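Local coordinates for ESAT-6/WXG100 secretion system protein (Streptococcus gallolyticus, PDB 7JQE), which is the extracellular region of EsaA, a membrane subunit of the bacterial type VIIb secretion system, and probably takes part in toxin export, at residues A[484-487]-A[488-492]; A[458-462]-A[463-467]; A[349-352]-A[353-357]. All coordinates share one frame; numbering follows the deposited sequence.

Contact 1 (A[484-487]-A[488-492]); sequences IELQ and STIDS
Thr-489 turns its hydroxyl back onto the preceding turn, where OG1 lies 2.9 Å from Glu-485 O and 3.0 Å from Leu-486 O, within hydrogen-bonding distance of both but with one proton to give. With chi1 at 37°, OG1 sits between the backbone N and the carbonyl carbon, a rotamer that brings it over those carbonyls in a buried place. The tight spot is beside it: Ile-490 CG1 comes within 3.0 Å of Leu-486 O, and Leu-486 CG lies 4.1 Å from Ile-490 CD1. These apolar residues suit the face that packs on Leu-120 and Leu-116 of helix 102-135, while Leu-119 of the second subunit also touches Leu-486. This is the C-terminal turn of helix 462-491, an alpha-helical ladder of i to i+4 bonds in which Asp-491 N reaches Gln-487 O at 2.8 Å. Asp-491 marks the solvent side; water can hydrate its charge, although a carboxylate at this end of a helix probably gains nothing from the helix dipole. Gln-487 borders it while touching Leu-120 and Phe-147. Its chain is bent at chi2 (-74°), and Gln-487 OE1 faces Asp-491 OD1 at 3.9 Å without a hydrogen bond, amide and carboxylate planes 83° apart.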
loop_
_atom_site.group_PDB
_atom_site.type_symbol
_atom_site.label_atom_id
_atom_site.label_comp_id
_atom_site.label_asym_id
_atom_site.label_seq_id
_atom_site.Cartn_x
_atom_site.Cartn_y
_atom_site.Cartn_z
ATOM N N ILE A 484 -16.726 45.597 40.947
ATOM C CA ILE A 484 -16.939 45.786 42.378
ATOM C C ILE A 484 -16.371 47.127 42.821
ATOM O O ILE A 484 -17.015 47.882 43.562
ATOM C CB ILE A 484 -16.322 44.620 43.169
ATOM C CG1 ILE A 484 -17.147 43.346 42.967
ATOM C CG2 ILE A 484 -16.204 44.969 44.641
ATOM C CD1 ILE A 484 -16.571 42.122 43.655
ATOM N N GLU A 485 -15.159 47.450 42.367
ATOM C CA GLU A 485 -14.549 48.715 42.762
ATOM C C GLU A 485 -15.302 49.905 42.175
ATOM O O GLU A 485 -15.468 50.931 42.845
ATOM C CB GLU A 485 -13.078 48.741 42.354
ATOM C CG GLU A 485 -12.175 47.980 43.308
ATOM C CD GLU A 485 -10.738 47.907 42.826
ATOM O OE1 GLU A 485 -10.460 48.370 41.698
ATOM O OE2 GLU A 485 -9.886 47.385 43.575
ATOM N N LEU A 486 -15.771 49.787 40.930
ATOM C CA LEU A 486 -16.529 50.884 40.335
ATOM C C LEU A 486 -17.840 51.113 41.078
ATOM O O LEU A 486 -18.216 52.259 41.347
ATOM C CB LEU A 486 -16.786 50.611 38.853
ATOM C CG LEU A 486 -17.517 51.711 38.078
ATOM C CD1 LEU A 486 -16.845 53.060 38.274
ATOM C CD2 LEU A 486 -17.585 51.364 36.599
ATOM N N GLN A 487 -18.550 50.036 41.424
ATOM C CA GLN A 487 -19.768 50.188 42.216
ATOM C C GLN A 487 -19.466 50.788 43.582
ATOM O O GLN A 487 -20.237 51.610 44.090
ATOM C CB GLN A 487 -20.474 48.843 42.374
ATOM C CG GLN A 487 -21.708 48.692 41.504
ATOM C CD GLN A 487 -22.878 49.510 42.005
ATOM O OE1 GLN A 487 -23.506 49.161 43.003
ATOM N NE2 GLN A 487 -23.179 50.605 41.317
ATOM N N SER A 488 -18.349 50.386 44.193
ATOM C CA SER A 488 -18.005 50.882 45.521
ATOM C C SER A 488 -17.820 52.395 45.511
ATOM O O SER A 488 -18.352 53.103 46.374
ATOM C CB SER A 488 -16.743 50.182 46.027
ATOM O OG SER A 488 -16.430 50.579 47.352
ATOM N N THR A 489 -17.064 52.911 44.538
ATOM C CA THR A 489 -16.848 54.352 44.458
ATOM C C THR A 489 -18.124 55.085 44.071
ATOM O O THR A 489 -18.393 56.178 44.585
ATOM C CB THR A 489 -15.723 54.667 43.473
ATOM O OG1 THR A 489 -15.791 53.768 42.360
ATOM C CG2 THR A 489 -14.374 54.525 44.151
ATOM N N ILE A 490 -18.927 54.513 43.170
ATOM C CA ILE A 490 -20.224 55.113 42.868
ATOM C C ILE A 490 -21.058 55.219 44.136
ATOM O O ILE A 490 -21.600 56.283 44.458
ATOM C CB ILE A 490 -20.962 54.311 41.783
ATOM C CG1 ILE A 490 -20.167 54.303 40.477
ATOM C CG2 ILE A 490 -22.352 54.901 41.554
ATOM C CD1 ILE A 490 -20.910 53.667 39.325
ATOM N N ASP A 491 -21.176 54.113 44.877
ATOM C CA ASP A 491 -21.896 54.144 46.147
ATOM C C ASP A 491 -21.294 55.179 47.092
ATOM O O ASP A 491 -21.995 56.070 47.582
ATOM C CB ASP A 491 -21.892 52.754 46.789
ATOM C CG ASP A 491 -22.908 51.816 46.163
ATOM O OD1 ASP A 491 -23.682 52.269 45.292
ATOM O OD2 ASP A 491 -22.932 50.625 46.541
ATOM N N SER A 492 -19.988 55.082 47.351
ATOM C CA SER A 492 -19.292 56.031 48.220
ATOM C C SER A 492 -18.936 57.290 47.427
ATOM O O SER A 492 -17.788 57.531 47.046
ATOM C CB SER A 492 -18.057 55.382 48.831
ATOM O OG SER A 492 -18.411 54.304 49.683
#

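Contact 2 (A[458-462]-A[463-467]); sequences DNIDG and LDVTN
Asp-461 OD2 accepts the backbone N-H of Leu-463 at 3.0 Å, the bond of an N-cap. The donor meets the anti side of that oxygen, 24° out of the carboxylate plane, with an N-H...O angle of 154°. Aspartate suits this place because its short side chain can reach forward to the amide of Leu-463, which has no carbonyl of an earlier turn to bond, and its negative charge probably interacts favourably with the helix dipole. The same Asp-461 OD2 also lies 3.3 Å from Leu-463 CB, the two side chains running side by side in the same direction.

Behind the cap the first backbone bonds of the helix begin. Val-465 N makes a weak one to Asp-461 O at 3.3 Å, whereas Thr-466 N bonds Gly-462 O at 2.9 Å. Thr-466 OG1 adds a weak, longer bond to that same carbonyl; at chi1 -79° the hydroxyl lies beside its own backbone N, from where it reaches Gly-462 O.

Ile-460, just before the N-cap, touches Val-465 in the first turn (CG2 to CG2, 4.2 Å), the pairing of a hydrophobic staple. The second subunit holds the cap from without: its Ser-183 OG bonds Asp-461 N, and its Ser-183 N bonds Asp-464 OD2, giving that buried carboxylate a partner. Within the chain, Ile-460 and Val-465 both rest on helix 169-179, through Lys-173 together with Leu-176 and Val-172, so the loop after helix 448-451 enters helix 462-491 against that helix.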
loop_
_atom_site.group_PDB
_atom_site.type_symbol
_atom_site.label_atom_id
_atom_site.label_comp_id
_atom_site.label_asym_id
_atom_site.label_seq_id
_atom_site.Cartn_x
_atom_site.Cartn_y
_atom_site.Cartn_z
ATOM N N ASP A 458 -11.938 15.926 19.742
ATOM C CA ASP A 458 -11.498 15.185 20.920
ATOM C C ASP A 458 -9.997 15.301 21.128
ATOM O O ASP A 458 -9.530 15.426 22.266
ATOM C CB ASP A 458 -11.902 13.717 20.802
ATOM C CG ASP A 458 -13.401 13.527 20.773
ATOM O OD1 ASP A 458 -14.108 14.263 21.496
ATOM O OD2 ASP A 458 -13.871 12.646 20.022
ATOM N N ASN A 459 -9.222 15.251 20.046
ATOM C CA ASN A 459 -7.772 15.291 20.173
ATOM C C ASN A 459 -7.242 16.663 20.569
ATOM O O ASN A 459 -6.025 16.810 20.725
ATOM C CB ASN A 459 -7.120 14.839 18.868
ATOM C CG ASN A 459 -7.432 13.394 18.541
ATOM O OD1 ASN A 459 -7.507 13.012 17.374
ATOM N ND2 ASN A 459 -7.629 12.583 19.575
ATOM N N ILE A 460 -8.110 17.663 20.730
ATOM C CA ILE A 460 -7.674 18.944 21.276
ATOM C C ILE A 460 -7.054 18.696 22.643
ATOM O O ILE A 460 -7.715 18.188 23.558
ATOM C CB ILE A 460 -8.848 19.925 21.353
ATOM C CG1 ILE A 460 -9.415 20.192 19.956
ATOM C CG2 ILE A 460 -8.417 21.222 22.013
ATOM C CD1 ILE A 460 -10.449 21.295 19.926
ATOM N N ASP A 461 -5.779 19.049 22.790
ATOM C CA ASP A 461 -5.026 18.645 23.970
ATOM C C ASP A 461 -5.655 19.203 25.243
ATOM O O ASP A 461 -6.185 20.316 25.267
ATOM C CB ASP A 461 -3.575 19.110 23.856
ATOM C CG ASP A 461 -2.641 18.322 24.752
ATOM O OD1 ASP A 461 -2.119 17.284 24.297
ATOM O OD2 ASP A 461 -2.433 18.735 25.913
ATOM N N GLY A 462 -5.585 18.413 26.316
ATOM C CA GLY A 462 -6.135 18.848 27.586
ATOM C C GLY A 462 -5.395 20.026 28.189
ATOM O O GLY A 462 -6.003 20.867 28.857
ATOM N N LEU A 463 -4.081 20.106 27.968
ATOM C CA LEU A 463 -3.312 21.222 28.509
ATOM C C LEU A 463 -3.736 22.540 27.875
ATOM O O LEU A 463 -3.786 23.574 28.550
ATOM C CB LEU A 463 -1.817 20.975 28.302
ATOM C CG LEU A 463 -0.850 22.043 28.818
ATOM C CD1 LEU A 463 -1.077 22.327 30.299
ATOM C CD2 LEU A 463 0.592 21.626 28.564
ATOM N N ASP A 464 -4.041 22.523 26.574
ATOM C CA ASP A 464 -4.524 23.734 25.916
ATOM C C ASP A 464 -5.852 24.183 26.505
ATOM O O ASP A 464 -6.074 25.383 26.711
ATOM C CB ASP A 464 -4.655 23.502 24.411
ATOM C CG ASP A 464 -3.318 23.573 23.689
ATOM O OD1 ASP A 464 -2.306 23.928 24.331
ATOM O OD2 ASP A 464 -3.280 23.272 22.475
ATOM N N VAL A 465 -6.752 23.235 26.778
ATOM C CA VAL A 465 -8.023 23.581 27.408
ATOM C C VAL A 465 -7.785 24.164 28.796
ATOM O O VAL A 465 -8.453 25.119 29.208
ATOM C CB VAL A 465 -8.952 22.354 27.460
ATOM C CG1 VAL A 465 -10.156 22.637 28.351
ATOM C CG2 VAL A 465 -9.398 21.968 26.056
ATOM N N THR A 466 -6.832 23.597 29.538
ATOM C CA THR A 466 -6.523 24.118 30.866
ATOM C C THR A 466 -6.008 25.549 30.785
ATOM O O THR A 466 -6.485 26.436 31.502
ATOM C CB THR A 466 -5.497 23.219 31.560
ATOM O OG1 THR A 466 -6.150 22.055 32.080
ATOM C CG2 THR A 466 -4.814 23.973 32.693
ATOM N N ASN A 467 -5.028 25.793 29.911
ATOM C CA ASN A 467 -4.459 27.132 29.790
ATOM C C ASN A 467 -5.478 28.125 29.248
ATOM O O ASN A 467 -5.474 29.300 29.637
ATOM C CB ASN A 467 -3.213 27.091 28.905
ATOM C CG ASN A 467 -2.029 26.448 29.601
ATOM O OD1 ASN A 467 -1.981 26.372 30.830
ATOM N ND2 ASN A 467 -1.062 25.988 28.818
#

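Contact 3 (A[349-352]-A[353-357]); sequences KTIS and KAQSL
The backbone leaves strand 348-351 at Ile-351, turns through Ser-352, Lys-353 and Ala-354, and returns in strand 355-363, the two segments running 151° apart. This is a beta-arch, its strands in different sheets: no backbone hydrogen bond joins the segments, and Lys-349 CA and Leu-357 CA stay 9.5 Å apart. Lys-349 and Ile-351 pair with Val-329 and Thr-327 in one antiparallel sheet, Gln-355 and Leu-357 with Val-275 and Val-273 in the other. Side chains bridge the gap. The lysine chain and the leucine run past one another in opposing senses, Lys-349 CD resting 3.8 Å from Leu-357 CD2. A lysine suits this edge because its methylene chain can pack on leucine and Phe-341 while NZ, swung round by a bend at chi4 (54°), forms salt bridges with Asp-344 and Asp-343. Ile-351 is buried, an apolar residue facing inward against Val-275, whereas Ser-352 and Lys-353, polar and exposed, suit the turn. Ser-352 OG makes a weak bond to Ile-351 O at 3.1 Å. Gln-355 is extended to its amide and crosses the isoleucine at an angle, its amide oxygen OE1 coming 3.7 Å from the methyl carbon CG2 of Ile-351.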
loop_
_atom_site.group_PDB
_atom_site.type_symbol
_atom_site.label_atom_id
_atom_site.label_comp_id
_atom_site.label_asym_id
_atom_site.label_seq_id
_atom_site.Cartn_x
_atom_site.Cartn_y
_atom_site.Cartn_z
ATOM N N LYS A 349 4.751 -67.641 -40.145
ATOM C CA LYS A 349 4.463 -67.817 -41.559
ATOM C C LYS A 349 5.529 -68.700 -42.192
ATOM O O LYS A 349 6.677 -68.734 -41.744
ATOM C CB LYS A 349 4.398 -66.474 -42.296
ATOM C CG LYS A 349 2.993 -65.983 -42.578
ATOM C CD LYS A 349 3.020 -64.627 -43.271
ATOM C CE LYS A 349 1.624 -64.184 -43.674
ATOM N NZ LYS A 349 0.688 -64.206 -42.522
ATOM N N THR A 350 5.131 -69.419 -43.239
ATOM C CA THR A 350 6.039 -70.223 -44.047
ATOM C C THR A 350 5.901 -69.793 -45.500
ATOM O O THR A 350 4.787 -69.744 -46.033
ATOM C CB THR A 350 5.750 -71.721 -43.904
ATOM O OG1 THR A 350 6.783 -72.468 -44.558
ATOM C CG2 THR A 350 4.411 -72.079 -44.535
ATOM N N ILE A 351 7.026 -69.471 -46.135
ATOM C CA ILE A 351 7.037 -68.996 -47.509
ATOM C C ILE A 351 7.873 -69.949 -48.362
ATOM O O ILE A 351 8.613 -70.792 -47.853
ATOM C CB ILE A 351 7.572 -67.558 -47.622
ATOM C CG1 ILE A 351 9.038 -67.510 -47.193
ATOM C CG2 ILE A 351 6.740 -66.614 -46.769
ATOM C CD1 ILE A 351 9.660 -66.137 -47.301
ATOM N N SER A 352 7.738 -69.799 -49.686
ATOM C CA SER A 352 8.594 -70.516 -50.626
ATOM C C SER A 352 9.023 -69.633 -51.795
ATOM O O SER A 352 9.441 -70.158 -52.834
ATOM C CB SER A 352 7.902 -71.776 -51.166
ATOM O OG SER A 352 7.738 -72.749 -50.148
ATOM N N LYS A 353 8.930 -68.312 -51.653
ATOM C CA LYS A 353 9.307 -67.401 -52.724
ATOM C C LYS A 353 9.508 -66.006 -52.147
ATOM O O LYS A 353 8.943 -65.666 -51.105
ATOM C CB LYS A 353 8.243 -67.378 -53.830
ATOM C CG LYS A 353 8.572 -66.442 -54.973
ATOM C CD LYS A 353 9.975 -66.698 -55.496
ATOM C CE LYS A 353 10.373 -65.657 -56.526
ATOM N NZ LYS A 353 11.785 -65.823 -56.961
ATOM N N ALA A 354 10.326 -65.206 -52.835
ATOM C CA ALA A 354 10.539 -63.823 -52.431
ATOM C C ALA A 354 9.203 -63.106 -52.302
ATOM O O ALA A 354 8.300 -63.289 -53.121
ATOM C CB ALA A 354 11.434 -63.101 -53.442
ATOM N N GLN A 355 9.081 -62.277 -51.270
ATOM C CA GLN A 355 7.764 -61.798 -50.876
ATOM C C GLN A 355 7.925 -60.638 -49.906
ATOM O O GLN A 355 9.001 -60.423 -49.343
ATOM C CB GLN A 355 6.951 -62.933 -50.243
ATOM C CG GLN A 355 5.520 -62.617 -49.887
ATOM C CD GLN A 355 4.749 -63.875 -49.526
ATOM O OE1 GLN A 355 5.211 -64.991 -49.776
ATOM N NE2 GLN A 355 3.573 -63.703 -48.937
ATOM N N SER A 356 6.841 -59.887 -49.728
ATOM C CA SER A 356 6.775 -58.808 -48.754
ATOM C C SER A 356 5.746 -59.159 -47.689
ATOM O O SER A 356 4.666 -59.666 -48.003
ATOM C CB SER A 356 6.410 -57.474 -49.418
ATOM O OG SER A 356 7.344 -57.134 -50.428
ATOM N N LEU A 357 6.087 -58.892 -46.432
ATOM C CA LEU A 357 5.203 -59.158 -45.308
ATOM C C LEU A 357 4.958 -57.871 -44.535
ATOM O O LEU A 357 5.872 -57.059 -44.353
ATOM C CB LEU A 357 5.785 -60.224 -44.374
ATOM C CG LEU A 357 6.046 -61.607 -44.969
ATOM C CD1 LEU A 357 6.647 -62.532 -43.920
ATOM C CD2 LEU A 357 4.771 -62.205 -45.552
#

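How the contacts relate
The three contacts are strung along an elongated chain. Contact 2 is at the entry to helix 462-491 and contact 1 at its exit, with centres about 38 Å apart and nearest atoms about 22 Å apart. Both also touch the second subunit, so the two ends of this helix take part in the dimer interface. Contact 3 lies in the beta region on the opposite side of the chain's centre, its centre about 114 Å from that of contact 2 and about 151 Å from that of contact 1. A bound 1,2-ethanediol, probably from the crystallisation liquor, lies about 4 Å from the side chain of Asp-461 in contact 2.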